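Local atomic coordinates of vacuolar aminopeptidase 1 (Saccharomyces cerevisiae, PDB entry 5JGF), a protein that removes amino acids, preferably neutral or hydrophobic ones, from the N-termini of peptides and proteins as a zinc-dependent vacuolar enzyme. Residues D93-K98 with N297-S302. Sequence-based numbering, arbitrary orientation.
Sequences DALTVK and NEEIGS. With ZN (zinc ion), chain L.
At the two-zinc active site, Asp93 holds the loop that carries Glu298 and Glu299. Its CG sits between the backbone N and the carbonyl carbon (chi1 62°), which turns the carboxylate toward the loop's amides. Asp93 OD1 takes the N-H of Glu299 on its syn side at 3.0 Å, a fairly straight bond (162°), while the N of Glu298 reaches Asp93 OD2 at 3.1 Å from 35° outside the carboxylate plane. OD1 also bonds to the hydroxyl of Tyr119, and the backbone O of Asp93 to ND1 of His91, a ligand of the other zinc. An alanine at Asp93 would probably leave both loop amides without their acceptor and the two glutamates less firmly placed.

Glu299 grips its zinc with both oxygens, unequally: OE2 lies 2.0 Å from the ion and OE1 2.6 Å. Leu95 CD1 packs 3.5 Å from Glu299 CD, the two side chains crossing at about a right angle, and a water links Leu95 N to Glu299 OE2. Glu298 OE1 instead accepts from the zinc-bound water, at 2.6 Å. Asp262 and His438 complete this zinc's shell; Asp262 bridges to the second zinc, which His91 and Asp344 also bind: the co-catalytic dinuclear centre of M18 aminopeptidases.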
ATOM      1  N   ASP D  93      14.804  37.653  20.446  1.00 11.57           N
ATOM      2  CA  ASP D  93      13.786  36.685  20.820  1.00 11.70           C
ATOM      3  C   ASP D  93      14.415  35.314  20.595  1.00 12.63           C
ATOM      4  O   ASP D  93      15.304  35.164  19.755  1.00 11.99           O
ATOM      5  CB  ASP D  93      12.517  36.828  19.964  1.00 11.08           C
ATOM      6  CG  ASP D  93      12.764  36.580  18.481  1.00 13.66           C
ATOM      7  OD1 ASP D  93      11.989  35.806  17.869  1.00 12.37           O
ATOM      8  OD2 ASP D  93      13.714  37.165  17.922  1.00 11.79           O
ATOM      9  N   ALA D  94      13.984  34.328  21.371  1.00 10.79           N
ATOM     10  CA  ALA D  94      14.493  32.970  21.226  1.00 11.83           C
ATOM     11  C   ALA D  94      13.324  32.010  21.373  1.00 10.42           C
ATOM     12  O   ALA D  94      12.304  32.358  21.971  1.00 10.93           O
ATOM     13  CB  ALA D  94      15.537  32.677  22.287  1.00 12.66           C
ATOM     14  N   LEU D  95      13.460  30.809  20.823  1.00 11.36           N
ATOM     15  CA  LEU D  95      12.392  29.825  20.942  1.00 11.47           C
ATOM     16  C   LEU D  95      12.051  29.666  22.415  1.00 11.13           C
ATOM     17  O   LEU D  95      12.942  29.586  23.265  1.00 12.23           O
ATOM     18  CB  LEU D  95      12.828  28.476  20.362  1.00 11.93           C
ATOM     19  CG  LEU D  95      12.304  28.168  18.956  1.00 11.78           C
ATOM     20  CD1 LEU D  95      12.804  29.225  17.977  1.00 11.78           C
ATOM     21  CD2 LEU D  95      12.768  26.778  18.527  1.00 11.33           C
ATOM     22  N   THR D  96      10.760  29.629  22.720  1.00 10.01           N
ATOM     23  CA  THR D  96      10.336  29.485  24.097  1.00 10.76           C
ATOM     24  C   THR D  96       8.917  28.937  24.167  1.00 12.08           C
ATOM     25  O   THR D  96       8.361  28.486  23.162  1.00 11.23           O
ATOM     26  CB  THR D  96      10.426  30.851  24.840  1.00 10.71           C
ATOM     27  OG1 THR D  96      10.217  30.653  26.240  1.00 11.90           O
ATOM     28  CG2 THR D  96       9.381  31.830  24.313  1.00 11.26           C
ATOM     29  N   VAL D  97       8.346  28.962  25.364  1.00 11.76           N
ATOM     30  CA  VAL D  97       6.983  28.489  25.589  1.00 11.68           C
ATOM     31  C   VAL D  97       6.260  29.631  26.294  1.00 13.23           C
ATOM     32  O   VAL D  97       6.756  30.169  27.282  1.00 13.03           O
ATOM     33  CB  VAL D  97       6.975  27.215  26.470  1.00 11.07           C
ATOM     34  CG1 VAL D  97       5.552  26.835  26.830  1.00 12.74           C
ATOM     35  CG2 VAL D  97       7.648  26.073  25.725  1.00 13.08           C
ATOM     36  N   LYS D  98       5.096  30.003  25.774  1.00 12.44           N
ATOM     37  CA  LYS D  98       4.322  31.115  26.325  1.00 13.18           C
ATOM     38  C   LYS D  98       3.077  30.669  27.072  1.00 13.72           C
ATOM     39  O   LYS D  98       2.349  29.800  26.600  1.00 14.02           O
ATOM     40  CB  LYS D  98       3.875  32.043  25.189  1.00 14.30           C
ATOM     41  CG  LYS D  98       4.988  32.734  24.424  1.00 18.65           C
ATOM     42  CD  LYS D  98       5.573  33.859  25.253  1.00 20.38           C
ATOM     43  CE  LYS D  98       6.495  34.747  24.433  1.00 22.36           C
ATOM     44  NZ  LYS D  98       6.948  35.906  25.255  1.00 17.55           N
ATOM     45  N   ASN D 297      10.780  38.910  17.617  1.00 11.58           N
ATOM     46  CA  ASN D 297      10.055  38.131  16.623  1.00 11.35           C
ATOM     47  C   ASN D 297      10.714  37.624  15.339  1.00 11.22           C
ATOM     48  O   ASN D 297      10.018  37.390  14.355  1.00 10.38           O
ATOM     49  CB  ASN D 297       8.780  38.894  16.247  1.00 10.69           C
ATOM     50  CG  ASN D 297       7.928  39.233  17.458  1.00 10.36           C
ATOM     51  OD1 ASN D 297       7.812  38.441  18.397  1.00 15.36           O
ATOM     52  ND2 ASN D 297       7.313  40.403  17.437  1.00  9.97           N
ATOM     53  N   GLU D 298      12.027  37.438  15.325  1.00 10.53           N
ATOM     54  CA  GLU D 298      12.656  36.905  14.116  1.00 11.43           C
ATOM     55  C   GLU D 298      12.212  35.445  13.963  1.00 13.37           C
ATOM     56  O   GLU D 298      12.007  34.952  12.850  1.00 11.82           O
ATOM     57  CB  GLU D 298      14.183  36.969  14.228  1.00 12.22           C
ATOM     58  CG  GLU D 298      14.956  36.466  12.993  1.00 14.43           C
ATOM     59  CD  GLU D 298      14.971  34.946  12.863  1.00 17.43           C
ATOM     60  OE1 GLU D 298      14.875  34.257  13.896  1.00 15.97           O
ATOM     61  OE2 GLU D 298      15.102  34.438  11.726  1.00 20.32           O
ATOM     62  N   GLU D 299      12.043  34.764  15.092  1.00 11.69           N
ATOM     63  CA  GLU D 299      11.653  33.359  15.078  1.00 13.85           C
ATOM     64  C   GLU D 299      10.233  33.112  14.578  1.00 14.89           C
ATOM     65  O   GLU D 299       9.856  31.965  14.336  1.00 13.82           O
ATOM     66  CB  GLU D 299      11.841  32.752  16.467  1.00 14.31           C
ATOM     67  CG  GLU D 299      13.294  32.807  16.960  1.00 13.02           C
ATOM     68  CD  GLU D 299      14.240  31.890  16.187  1.00 14.73           C
ATOM     69  OE1 GLU D 299      13.874  31.387  15.101  1.00 15.09           O
ATOM     70  OE2 GLU D 299      15.368  31.678  16.669  1.00 14.88           O
ATOM     71  N   ILE D 300       9.439  34.172  14.433  1.00 12.93           N
ATOM     72  CA  ILE D 300       8.088  33.999  13.917  1.00 14.67           C
ATOM     73  C   ILE D 300       7.838  34.769  12.620  1.00 14.35           C
ATOM     74  O   ILE D 300       6.695  35.047  12.269  1.00 14.60           O
ATOM     75  CB  ILE D 300       6.998  34.369  14.955  1.00 14.57           C
ATOM     76  CG1 ILE D 300       7.171  35.814  15.425  1.00 14.53           C
ATOM     77  CG2 ILE D 300       7.049  33.392  16.129  1.00 13.02           C
ATOM     78  CD1 ILE D 300       5.997  36.315  16.241  1.00 14.59           C
ATOM     79  N   GLY D 301       8.909  35.124  11.911  1.00 12.95           N
ATOM     80  CA  GLY D 301       8.733  35.801  10.637  1.00 14.12           C
ATOM     81  C   GLY D 301       9.093  37.268  10.518  1.00 13.67           C
ATOM     82  O   GLY D 301       9.145  37.797   9.404  1.00 13.40           O
ATOM     83  N   SER D 302       9.318  37.928  11.650  1.00 14.56           N
ATOM     84  CA  SER D 302       9.701  39.338  11.669  1.00 14.21           C
ATOM     85  C   SER D 302       8.635  40.344  11.228  1.00 15.36           C
ATOM     86  O   SER D 302       8.902  41.548  11.205  1.00 13.12           O
ATOM     87  CB  SER D 302      10.958  39.546  10.816  1.00 13.82           C
ATOM     88  OG  SER D 302      12.068  38.858  11.363  1.00 12.31           O
TER
HETATM   89 ZN    ZN L 602      16.337  30.717  15.141  1.00 16.19          ZN
HETATM   90  O   HOH W   1      15.881  30.678  19.138  1.00 10.10           O
HETATM   91  O   HOH W   2      16.697  32.450  14.008  1.00 22.31           O